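Local structure of hydroxyethylphosphonate dioxygenase (Streptomyces albus, 6B9R) at residues A[107-113]-A[125-131]; A[144-150]-A[186-191]; A[151-157]-A[203-209]. The protein probably catalyses the iron-dependent oxidative conversion of 2-hydroxyethylphosphonate to hydroxymethylphosphonate. All coordinates share one frame; numbering follows the deposited sequence.

Interaction 1 of 3, residues A[107-113]-A[125-131]; sequences PYYEYRD and EWISMLR. With 2HE ((2-hydroxyethyl)phosphonic acid), chain F.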
# COMPACT_ATOMS: atom_id res chain seq x y z
N PRO A 107 -34.04 -18.92 -10.83
CA PRO A 107 -33.38 -18.19 -9.75
C PRO A 107 -32.31 -19.05 -9.09
O PRO A 107 -32.51 -20.23 -8.83
CB PRO A 107 -34.52 -17.87 -8.78
CG PRO A 107 -35.76 -17.89 -9.63
CD PRO A 107 -35.51 -18.95 -10.67
N TYR A 108 -31.15 -18.45 -8.85
CA TYR A 108 -30.00 -19.18 -8.33
C TYR A 108 -29.49 -18.62 -7.01
O TYR A 108 -29.20 -19.39 -6.09
CB TYR A 108 -28.87 -19.20 -9.38
CG TYR A 108 -27.85 -20.29 -9.15
CD1 TYR A 108 -28.02 -21.55 -9.72
CD2 TYR A 108 -26.73 -20.07 -8.35
CE1 TYR A 108 -27.09 -22.56 -9.51
CE2 TYR A 108 -25.80 -21.07 -8.13
CZ TYR A 108 -25.99 -22.32 -8.71
OH TYR A 108 -25.05 -23.31 -8.49
N TYR A 109 -29.40 -17.30 -6.89
CA TYR A 109 -29.01 -16.63 -5.65
C TYR A 109 -29.95 -15.46 -5.39
O TYR A 109 -30.44 -14.83 -6.33
CB TYR A 109 -27.59 -16.06 -5.71
CG TYR A 109 -26.44 -17.03 -5.87
CD1 TYR A 109 -26.36 -18.19 -5.11
CD2 TYR A 109 -25.40 -16.74 -6.74
CE1 TYR A 109 -25.28 -19.06 -5.25
CE2 TYR A 109 -24.32 -17.59 -6.89
CZ TYR A 109 -24.27 -18.75 -6.14
OH TYR A 109 -23.19 -19.59 -6.29
N GLU A 110 -30.19 -15.16 -4.12
CA GLU A 110 -30.66 -13.84 -3.71
C GLU A 110 -29.55 -13.16 -2.93
O GLU A 110 -29.06 -13.72 -1.94
CB GLU A 110 -31.92 -13.90 -2.84
CG GLU A 110 -32.38 -12.48 -2.44
CD GLU A 110 -33.52 -12.44 -1.42
OE1 GLU A 110 -33.92 -13.50 -0.93
OE2 GLU A 110 -34.00 -11.32 -1.12
N TYR A 111 -29.16 -11.97 -3.38
CA TYR A 111 -28.13 -11.16 -2.75
C TYR A 111 -28.74 -10.05 -1.91
O TYR A 111 -29.74 -9.44 -2.31
CB TYR A 111 -27.21 -10.50 -3.78
CG TYR A 111 -26.45 -11.39 -4.73
CD1 TYR A 111 -27.03 -11.83 -5.91
CD2 TYR A 111 -25.13 -11.75 -4.47
CE1 TYR A 111 -26.33 -12.62 -6.80
CE2 TYR A 111 -24.42 -12.54 -5.36
CZ TYR A 111 -25.03 -12.97 -6.52
OH TYR A 111 -24.33 -13.75 -7.41
N ARG A 112 -28.12 -9.75 -0.77
CA ARG A 112 -28.48 -8.60 0.05
C ARG A 112 -27.21 -7.94 0.55
O ARG A 112 -26.32 -8.63 1.07
CB ARG A 112 -29.37 -9.03 1.24
CG ARG A 112 -30.75 -9.53 0.83
CD ARG A 112 -31.61 -9.88 2.04
NE ARG A 112 -32.80 -10.62 1.65
CZ ARG A 112 -33.54 -11.34 2.49
NH1 ARG A 112 -33.22 -11.40 3.78
NH2 ARG A 112 -34.60 -11.99 2.04
N ASP A 113 -27.11 -6.62 0.40
CA ASP A 113 -26.00 -5.90 1.00
C ASP A 113 -26.07 -5.96 2.51
O ASP A 113 -27.15 -5.94 3.11
CB ASP A 113 -26.00 -4.42 0.61
CG ASP A 113 -25.86 -4.19 -0.87
OD1 ASP A 113 -25.36 -5.08 -1.58
OD2 ASP A 113 -26.26 -3.11 -1.31
N GLU A 125 -21.81 -9.62 1.29
CA GLU A 125 -23.16 -9.92 0.85
C GLU A 125 -23.69 -11.12 1.62
O GLU A 125 -22.98 -12.11 1.80
CB GLU A 125 -23.21 -10.19 -0.67
CG GLU A 125 -22.69 -9.04 -1.53
CD GLU A 125 -23.73 -7.94 -1.73
OE1 GLU A 125 -24.76 -8.21 -2.36
OE2 GLU A 125 -23.49 -6.81 -1.25
N TRP A 126 -24.91 -10.98 2.12
CA TRP A 126 -25.75 -12.11 2.49
C TRP A 126 -26.27 -12.73 1.20
O TRP A 126 -26.75 -12.00 0.32
CB TRP A 126 -26.89 -11.61 3.37
CG TRP A 126 -27.94 -12.60 3.79
CD1 TRP A 126 -28.05 -13.23 5.00
CD2 TRP A 126 -29.08 -13.03 3.01
NE1 TRP A 126 -29.16 -14.04 5.02
CE2 TRP A 126 -29.81 -13.94 3.81
CE3 TRP A 126 -29.53 -12.76 1.72
CZ2 TRP A 126 -30.97 -14.57 3.36
CZ3 TRP A 126 -30.69 -13.38 1.27
CH2 TRP A 126 -31.40 -14.27 2.09
N ILE A 127 -26.15 -14.05 1.05
CA ILE A 127 -26.57 -14.69 -0.20
C ILE A 127 -27.24 -16.01 0.12
O ILE A 127 -26.63 -16.91 0.71
CB ILE A 127 -25.39 -14.92 -1.17
CG1 ILE A 127 -24.58 -13.63 -1.38
CG2 ILE A 127 -25.93 -15.46 -2.50
CD1 ILE A 127 -23.33 -13.81 -2.21
N SER A 128 -28.51 -16.15 -0.26
CA SER A 128 -29.22 -17.40 -0.05
C SER A 128 -29.06 -18.30 -1.27
O SER A 128 -29.14 -17.84 -2.41
CB SER A 128 -30.70 -17.17 0.23
OG SER A 128 -31.36 -16.69 -0.92
N MET A 129 -28.83 -19.58 -1.02
CA MET A 129 -28.75 -20.55 -2.10
C MET A 129 -30.16 -20.91 -2.54
O MET A 129 -30.94 -21.45 -1.75
CB MET A 129 -27.99 -21.79 -1.65
CG MET A 129 -26.47 -21.64 -1.66
SD MET A 129 -25.84 -20.50 -0.40
CE MET A 129 -25.47 -19.05 -1.39
N LEU A 130 -30.50 -20.61 -3.79
CA LEU A 130 -31.82 -20.92 -4.31
C LEU A 130 -31.85 -22.18 -5.17
O LEU A 130 -32.93 -22.61 -5.57
CB LEU A 130 -32.37 -19.74 -5.13
CG LEU A 130 -32.34 -18.37 -4.47
CD1 LEU A 130 -32.84 -17.28 -5.44
CD2 LEU A 130 -33.15 -18.39 -3.17
N ARG A 131 -30.69 -22.75 -5.49
CA ARG A 131 -30.61 -23.96 -6.29
C ARG A 131 -30.38 -25.14 -5.36
O ARG A 131 -29.42 -25.14 -4.57
CB ARG A 131 -29.49 -23.86 -7.33
CG ARG A 131 -29.33 -25.09 -8.23
CD ARG A 131 -30.58 -25.37 -9.06
NE ARG A 131 -31.04 -24.21 -9.83
CZ ARG A 131 -30.52 -23.83 -10.99
NH1 ARG A 131 -29.51 -24.50 -11.53
NH2 ARG A 131 -31.01 -22.76 -11.62
O3 2HE F . -19.54 -14.78 -6.29
P 2HE F . -20.90 -15.25 -6.65
O1 2HE F . -20.86 -16.13 -7.99
O2 2HE F . -21.92 -14.01 -6.85
CA 2HE F . -21.44 -16.27 -5.26
CB 2HE F . -20.94 -15.59 -3.98
O4 2HE F . -19.54 -15.83 -3.77
O HOH W 1 -33.32 -22.95 -9.12
O HOH W 2 -27.74 -21.68 -5.17
O HOH W 3 -34.13 -15.91 -0.25
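The beta hairpin of strands 106-113 and 123-129 brings Tyr109, Tyr111 and Ile127 together on the wall of the substrate pocket. Tyr111 and Ile127 form an antiparallel non-hydrogen-bonded pair and lie side by side. Ile127 CD1 is 3.5 Å from Tyr111 CD2 and also touches the hydroxyl-bearing carbon of 2-hydroxyethylphosphonate. The Tyr111 OH donates a very short bond, 2.5 Å, to phosphonate O2, which lies in the plane of the ring. The other branch of Ile127, CG2, is 3.7 Å from Tyr109 CB. Tyr109 in turn packs on the substrate with CE2, while its OH bonds the backbone N of Phe192.

The face bearing Glu110, Arg112, Trp126 and Ser128 carries a stack and a salt bridge. The Arg112 chain is extended from CG to NE and carries its guanidinium along the indole. The two groups stack flat, planes 10° apart and centres 4.0 Å apart, which also makes a cation-pi contact. At the guanidinium edge, Arg112 NE is 3.1 Å from Glu110 OE2 in a salt bridge. NE and NH2 both reach this oxygen from the same face of the carboxylate. Stack and grip together fix how the guanidinium is turned. Ser98 OG is a further partner of Glu110 OE2. Two backbone bonds join Arg112 and Trp126.

At one end of the hairpin, Asp113 OD1 and Glu125 OE2 are 2.6 Å apart. Arg99 makes salt bridges to both acids, and Arg30 of the second subunit pairs with Asp113. At the other end, Tyr108 CD1 stands 3.6 Å over the face of the Arg131 guanidinium, near its centre.

Strand 99-103 flanks strand 106-113, where Tyr108 and Tyr109 form a classic beta bulge opposite Ile101. Strand 202-208 continues the sheet beyond strand 123-129.

Interaction 2 of 3, residues A[144-150]-A[186-191]; sequences EWNKGHL and PFAPHS. With FE (Fe (III) ion), chain E; 2HE ((2-hydroxyethyl)phosphonic acid), chain F.
His149 and His190 meet at the iron ion, which both bind through NE2, at 2.3 Å from His149 and 2.2 Å from His190. The two imidazoles are nearly perpendicular, planes 88° apart. His190 ND1 donates to Ala188 O within the ring plane, which fixes how this ring is turned.

The hydrogen bonds centre on Asn146. Its OD1 accepts from His190 N at 3.0 Å and from Gly148 N at 2.8 Å, on opposite faces of the amide plane. The Gly148 bond closes an Asx turn. CG of Asn146 sits between backbone N and carbonyl carbon (chi1 69°). This lets ND2 lie over the His190 ring while donating to phosphonate O1 at 2.8 Å. Asn146 N also bonds His190 O. Further along, Phe187 N bonds His149 O, and Ser191 OG bonds Glu144 O.

Apolar contacts close the far end. Leu150 CA makes a CH-pi contact over the Phe187 ring, and Leu150 CD1 is 3.4 Å from Phe187 CE2.

Gln153, substrate O3 and O4 and a water complete the iron's coordination. The site resembles the two-histidine, one-carboxylate facial triad of cupin oxygenases, with a glutamine amide as third ligand.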
# COMPACT_ATOMS: atom_id res chain seq x y z
N GLU A 144 -24.18 -23.83 -11.28
CA GLU A 144 -23.84 -22.74 -12.19
C GLU A 144 -22.68 -21.98 -11.57
O GLU A 144 -22.84 -21.35 -10.52
CB GLU A 144 -25.04 -21.84 -12.45
CG GLU A 144 -26.14 -22.52 -13.24
CD GLU A 144 -25.79 -22.74 -14.72
OE1 GLU A 144 -24.78 -22.18 -15.20
OE2 GLU A 144 -26.53 -23.46 -15.40
N TRP A 145 -21.52 -22.06 -12.21
CA TRP A 145 -20.29 -21.51 -11.67
C TRP A 145 -20.15 -20.05 -12.05
O TRP A 145 -20.67 -19.61 -13.08
CB TRP A 145 -19.09 -22.28 -12.22
CG TRP A 145 -19.07 -23.72 -11.86
CD1 TRP A 145 -19.84 -24.71 -12.38
CD2 TRP A 145 -18.21 -24.33 -10.91
NE1 TRP A 145 -19.51 -25.92 -11.79
CE2 TRP A 145 -18.52 -25.70 -10.88
CE3 TRP A 145 -17.21 -23.84 -10.05
CZ2 TRP A 145 -17.86 -26.59 -10.05
CZ3 TRP A 145 -16.56 -24.73 -9.22
CH2 TRP A 145 -16.88 -26.08 -9.23
N ASN A 146 -19.44 -19.30 -11.22
CA ASN A 146 -19.03 -17.97 -11.62
C ASN A 146 -17.68 -18.06 -12.34
O ASN A 146 -17.11 -19.15 -12.51
CB ASN A 146 -19.01 -17.00 -10.44
CG ASN A 146 -17.91 -17.29 -9.41
OD1 ASN A 146 -16.88 -17.90 -9.72
ND2 ASN A 146 -18.11 -16.82 -8.19
N LYS A 147 -17.16 -16.91 -12.76
CA LYS A 147 -15.90 -16.85 -13.47
C LYS A 147 -14.74 -16.53 -12.54
O LYS A 147 -13.61 -16.35 -13.02
CB LYS A 147 -15.99 -15.80 -14.58
CG LYS A 147 -17.19 -16.00 -15.49
CD LYS A 147 -17.24 -14.93 -16.58
CE LYS A 147 -18.50 -15.05 -17.43
NZ LYS A 147 -18.83 -13.74 -18.06
N GLY A 148 -14.99 -16.46 -11.24
CA GLY A 148 -14.00 -15.94 -10.31
C GLY A 148 -14.00 -14.43 -10.35
O GLY A 148 -14.39 -13.82 -11.35
N HIS A 149 -13.58 -13.80 -9.26
CA HIS A 149 -13.60 -12.36 -9.15
C HIS A 149 -12.36 -11.90 -8.40
O HIS A 149 -11.74 -12.66 -7.65
CB HIS A 149 -14.89 -11.87 -8.46
CG HIS A 149 -15.20 -12.59 -7.19
ND1 HIS A 149 -14.38 -12.55 -6.08
CD2 HIS A 149 -16.26 -13.37 -6.84
CE1 HIS A 149 -14.91 -13.27 -5.11
NE2 HIS A 149 -16.05 -13.78 -5.55
N LEU A 150 -12.00 -10.62 -8.61
CA LEU A 150 -10.73 -10.12 -8.08
C LEU A 150 -10.68 -10.20 -6.56
O LEU A 150 -9.64 -10.55 -5.99
CB LEU A 150 -10.48 -8.68 -8.54
CG LEU A 150 -9.23 -8.04 -7.91
CD1 LEU A 150 -7.97 -8.88 -8.12
CD2 LEU A 150 -9.03 -6.61 -8.40
N PRO A 186 -8.02 -14.58 -5.06
CA PRO A 186 -8.61 -13.88 -6.20
C PRO A 186 -8.79 -14.78 -7.42
O PRO A 186 -7.96 -15.64 -7.70
CB PRO A 186 -7.59 -12.76 -6.48
CG PRO A 186 -6.94 -12.50 -5.18
CD PRO A 186 -6.86 -13.87 -4.50
N PHE A 187 -9.91 -14.56 -8.13
CA PHE A 187 -10.22 -15.18 -9.42
C PHE A 187 -10.37 -16.70 -9.35
O PHE A 187 -10.36 -17.38 -10.39
CB PHE A 187 -9.20 -14.78 -10.48
CG PHE A 187 -9.20 -13.32 -10.78
CD1 PHE A 187 -10.29 -12.75 -11.42
CD2 PHE A 187 -8.14 -12.52 -10.42
CE1 PHE A 187 -10.32 -11.40 -11.71
CE2 PHE A 187 -8.16 -11.16 -10.70
CZ PHE A 187 -9.26 -10.60 -11.34
N ALA A 188 -10.53 -17.27 -8.16
CA ALA A 188 -10.84 -18.69 -8.06
C ALA A 188 -12.33 -18.91 -8.30
O ALA A 188 -13.15 -18.40 -7.53
CB ALA A 188 -10.44 -19.22 -6.69
N PRO A 189 -12.72 -19.64 -9.35
CA PRO A 189 -14.15 -19.81 -9.64
C PRO A 189 -14.82 -20.68 -8.59
O PRO A 189 -14.22 -21.63 -8.08
CB PRO A 189 -14.17 -20.49 -11.02
CG PRO A 189 -12.76 -20.30 -11.57
CD PRO A 189 -11.87 -20.27 -10.37
N HIS A 190 -16.07 -20.36 -8.27
CA HIS A 190 -16.76 -21.10 -7.22
C HIS A 190 -18.27 -20.99 -7.39
O HIS A 190 -18.78 -20.20 -8.20
CB HIS A 190 -16.32 -20.63 -5.82
CG HIS A 190 -16.47 -19.16 -5.59
ND1 HIS A 190 -15.54 -18.24 -6.02
CD2 HIS A 190 -17.44 -18.45 -4.97
CE1 HIS A 190 -15.93 -17.03 -5.67
NE2 HIS A 190 -17.08 -17.13 -5.03
N SER A 191 -18.99 -21.84 -6.64
CA SER A 191 -20.45 -21.83 -6.65
C SER A 191 -20.96 -22.37 -5.32
O SER A 191 -20.21 -22.95 -4.53
CB SER A 191 -21.01 -22.66 -7.81
OG SER A 191 -22.40 -22.42 -7.97
FE FE E . -17.70 -15.08 -4.68
O3 2HE F . -19.54 -14.78 -6.29
P 2HE F . -20.90 -15.25 -6.65
O1 2HE F . -20.86 -16.13 -7.99
O2 2HE F . -21.92 -14.01 -6.85
CA 2HE F . -21.44 -16.27 -5.26
CB 2HE F . -20.94 -15.59 -3.98
O4 2HE F . -19.54 -15.83 -3.77
O HOH W 4 -13.17 -15.65 -7.10
O HOH W 5 -18.95 -13.17 -3.54

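Interaction 3 of 3, residues A[151-157]-A[203-209]; sequences LYQFTYF and ILALTYG. With FE (Fe (III) ion), chain E; 2HE ((2-hydroxyethyl)phosphonic acid), chain F.
Gln153 and Thr207 face each other as an antiparallel non-hydrogen-bonded pair, and the glutamine runs from there to the iron. Its CB lies 4.0 Å from Thr207 CG2, and CG packs closer on the same methyl. CG is anti to the backbone N (chi1 -167°) and the chain stays extended, which carries the amide to the metal. OE1 binds the iron at 2.1 Å and also touches Thr207 CG2. NE2 donates to Thr155 OG1 at 2.6 Å, nearly straight (169°) and within the amide plane. NE2 also donates to substrate O4 at 3.1 Å and touches the Ala205 methyl. Together the Thr155 and metal bonds probably fix the amide with its oxygen toward the iron.

On the other face, Tyr152 CB makes a CH-pi contact over the Tyr208 ring, 4.2 Å from its centroid. Phe154 and Leu206 lie side by side there and exchange two backbone bonds. At the strand end, Leu151 CD1 rests 3.6 Å from Thr207 OG1, which bonds Arg123 O, and CD2 rests 3.7 Å from Gly209 CA. With an alanine at Leu151 both methyl branches are gone, and a gap would probably open beside Thr207 and Gly209.

Strand 123-129 flanks strand 202-208, and strand 181-184 flanks strand 152-158. Phe192 of strand 190-194 packs against Gln153, Thr155, Phe157 and Ile203. Strand 412-419 packs on the Leu204, Leu206 and Tyr208 face.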
# COMPACT_ATOMS: atom_id res chain seq x y z
N LEU A 151 -11.78 -9.91 -5.89
CA LEU A 151 -11.73 -9.77 -4.44
C LEU A 151 -11.50 -11.12 -3.76
O LEU A 151 -12.01 -12.15 -4.20
CB LEU A 151 -13.02 -9.13 -3.91
CG LEU A 151 -13.22 -7.66 -4.31
CD1 LEU A 151 -14.33 -7.00 -3.47
CD2 LEU A 151 -11.91 -6.91 -4.14
N TYR A 152 -10.68 -11.10 -2.71
CA TYR A 152 -10.58 -12.25 -1.81
C TYR A 152 -11.95 -12.55 -1.22
O TYR A 152 -12.79 -11.66 -1.07
CB TYR A 152 -9.60 -11.95 -0.69
CG TYR A 152 -8.17 -11.76 -1.15
CD1 TYR A 152 -7.75 -10.54 -1.69
CD2 TYR A 152 -7.25 -12.79 -1.05
CE1 TYR A 152 -6.44 -10.37 -2.12
CE2 TYR A 152 -5.94 -12.63 -1.46
CZ TYR A 152 -5.54 -11.42 -1.99
OH TYR A 152 -4.24 -11.28 -2.40
N GLN A 153 -12.20 -13.81 -0.86
CA GLN A 153 -13.47 -14.10 -0.21
C GLN A 153 -13.27 -14.88 1.08
O GLN A 153 -12.54 -15.86 1.12
CB GLN A 153 -14.42 -14.86 -1.12
CG GLN A 153 -15.84 -14.88 -0.58
CD GLN A 153 -16.83 -15.33 -1.63
OE1 GLN A 153 -16.83 -14.84 -2.75
NE2 GLN A 153 -17.68 -16.29 -1.28
N PHE A 154 -13.93 -14.41 2.13
CA PHE A 154 -14.18 -15.18 3.33
C PHE A 154 -15.66 -15.51 3.36
O PHE A 154 -16.50 -14.60 3.28
CB PHE A 154 -13.80 -14.41 4.60
CG PHE A 154 -14.34 -15.05 5.83
CD1 PHE A 154 -13.69 -16.13 6.40
CD2 PHE A 154 -15.52 -14.62 6.39
CE1 PHE A 154 -14.21 -16.76 7.52
CE2 PHE A 154 -16.06 -15.26 7.51
CZ PHE A 154 -15.39 -16.33 8.08
N THR A 155 -15.99 -16.79 3.48
CA THR A 155 -17.38 -17.22 3.45
C THR A 155 -17.70 -17.97 4.72
O THR A 155 -16.95 -18.87 5.12
CB THR A 155 -17.66 -18.09 2.23
OG1 THR A 155 -17.33 -17.35 1.04
CG2 THR A 155 -19.12 -18.46 2.18
N TYR A 156 -18.80 -17.60 5.36
CA TYR A 156 -19.34 -18.29 6.53
C TYR A 156 -20.64 -18.98 6.14
O TYR A 156 -21.51 -18.35 5.54
CB TYR A 156 -19.59 -17.29 7.66
CG TYR A 156 -20.17 -17.93 8.89
CD1 TYR A 156 -19.34 -18.49 9.85
CD2 TYR A 156 -21.54 -17.99 9.09
CE1 TYR A 156 -19.87 -19.09 10.99
CE2 TYR A 156 -22.08 -18.58 10.21
CZ TYR A 156 -21.24 -19.13 11.16
OH TYR A 156 -21.78 -19.72 12.28
N PHE A 157 -20.78 -20.26 6.49
CA PHE A 157 -21.91 -21.08 6.02
C PHE A 157 -22.99 -21.23 7.08
O PHE A 157 -22.69 -21.44 8.26
CB PHE A 157 -21.41 -22.46 5.58
CG PHE A 157 -20.48 -22.43 4.41
CD1 PHE A 157 -20.98 -22.40 3.12
CD2 PHE A 157 -19.11 -22.40 4.60
CE1 PHE A 157 -20.13 -22.37 2.02
CE2 PHE A 157 -18.24 -22.37 3.52
CZ PHE A 157 -18.75 -22.35 2.22
N ILE A 203 -25.17 -17.98 2.94
CA ILE A 203 -23.81 -17.65 3.33
C ILE A 203 -23.71 -16.16 3.63
O ILE A 203 -24.50 -15.35 3.15
CB ILE A 203 -22.77 -18.04 2.26
CG1 ILE A 203 -22.96 -17.20 0.98
CG2 ILE A 203 -22.80 -19.54 1.97
CD1 ILE A 203 -22.03 -17.59 -0.15
N LEU A 204 -22.73 -15.83 4.45
CA LEU A 204 -22.22 -14.46 4.54
C LEU A 204 -20.93 -14.49 3.73
O LEU A 204 -19.91 -15.00 4.19
CB LEU A 204 -22.00 -14.02 5.98
CG LEU A 204 -23.23 -13.52 6.76
CD1 LEU A 204 -23.76 -12.21 6.17
CD2 LEU A 204 -24.35 -14.55 6.82
N ALA A 205 -21.02 -13.98 2.50
CA ALA A 205 -19.89 -13.90 1.56
C ALA A 205 -19.22 -12.55 1.75
O ALA A 205 -19.65 -11.55 1.18
CB ALA A 205 -20.38 -14.08 0.12
N LEU A 206 -18.18 -12.52 2.59
CA LEU A 206 -17.52 -11.29 2.97
C LEU A 206 -16.28 -11.12 2.09
O LEU A 206 -15.16 -11.49 2.47
CB LEU A 206 -17.18 -11.31 4.47
CG LEU A 206 -18.30 -11.77 5.43
CD1 LEU A 206 -17.88 -11.60 6.90
CD2 LEU A 206 -19.62 -11.05 5.15
N THR A 207 -16.49 -10.57 0.90
CA THR A 207 -15.35 -10.31 0.03
C THR A 207 -14.68 -8.99 0.41
O THR A 207 -15.30 -8.09 0.99
CB THR A 207 -15.76 -10.29 -1.45
OG1 THR A 207 -16.57 -9.14 -1.72
CG2 THR A 207 -16.54 -11.55 -1.83
N TYR A 208 -13.39 -8.89 0.09
CA TYR A 208 -12.59 -7.73 0.46
C TYR A 208 -11.33 -7.73 -0.41
O TYR A 208 -11.02 -8.71 -1.10
CB TYR A 208 -12.26 -7.73 1.96
CG TYR A 208 -11.24 -8.77 2.39
CD1 TYR A 208 -11.62 -10.09 2.63
CD2 TYR A 208 -9.90 -8.43 2.57
CE1 TYR A 208 -10.70 -11.05 3.03
CE2 TYR A 208 -8.95 -9.39 2.96
CZ TYR A 208 -9.37 -10.71 3.20
OH TYR A 208 -8.46 -11.68 3.60
N GLY A 209 -10.63 -6.59 -0.39
CA GLY A 209 -9.58 -6.37 -1.37
C GLY A 209 -8.17 -6.25 -0.82
O GLY A 209 -7.28 -7.02 -1.21
FE FE E . -17.70 -15.08 -4.68
O3 2HE F . -19.54 -14.78 -6.29
P 2HE F . -20.90 -15.25 -6.65
O1 2HE F . -20.86 -16.13 -7.99
O2 2HE F . -21.92 -14.01 -6.85
CA 2HE F . -21.44 -16.27 -5.26
CB 2HE F . -20.94 -15.59 -3.98
O4 2HE F . -19.54 -15.83 -3.77
O HOH W 5 -18.95 -13.17 -3.54

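Interactions 1 and 3 belong to one antiparallel sheet. They are joined by backbone bonds from Ile127 O to Ile203 N and from Glu125 O to Ala205 N. Interaction 3 is fully buried: strand backbone bonds, a face of leucines and aromatic rings, and a polar cluster at Gln153, Thr155 and the iron. Interaction 1 is partly buried, with a stack and salt bridge on its more exposed face, and substrate contacts and paired acids on the other. Interaction 2 is buried too, but joins a loop to a strand end and relies on metal binding and Asn146. All three reach the substrate, and interactions 2 and 3 share the iron. Tyr108 OH links interaction 1 to Ser191 of interaction 2.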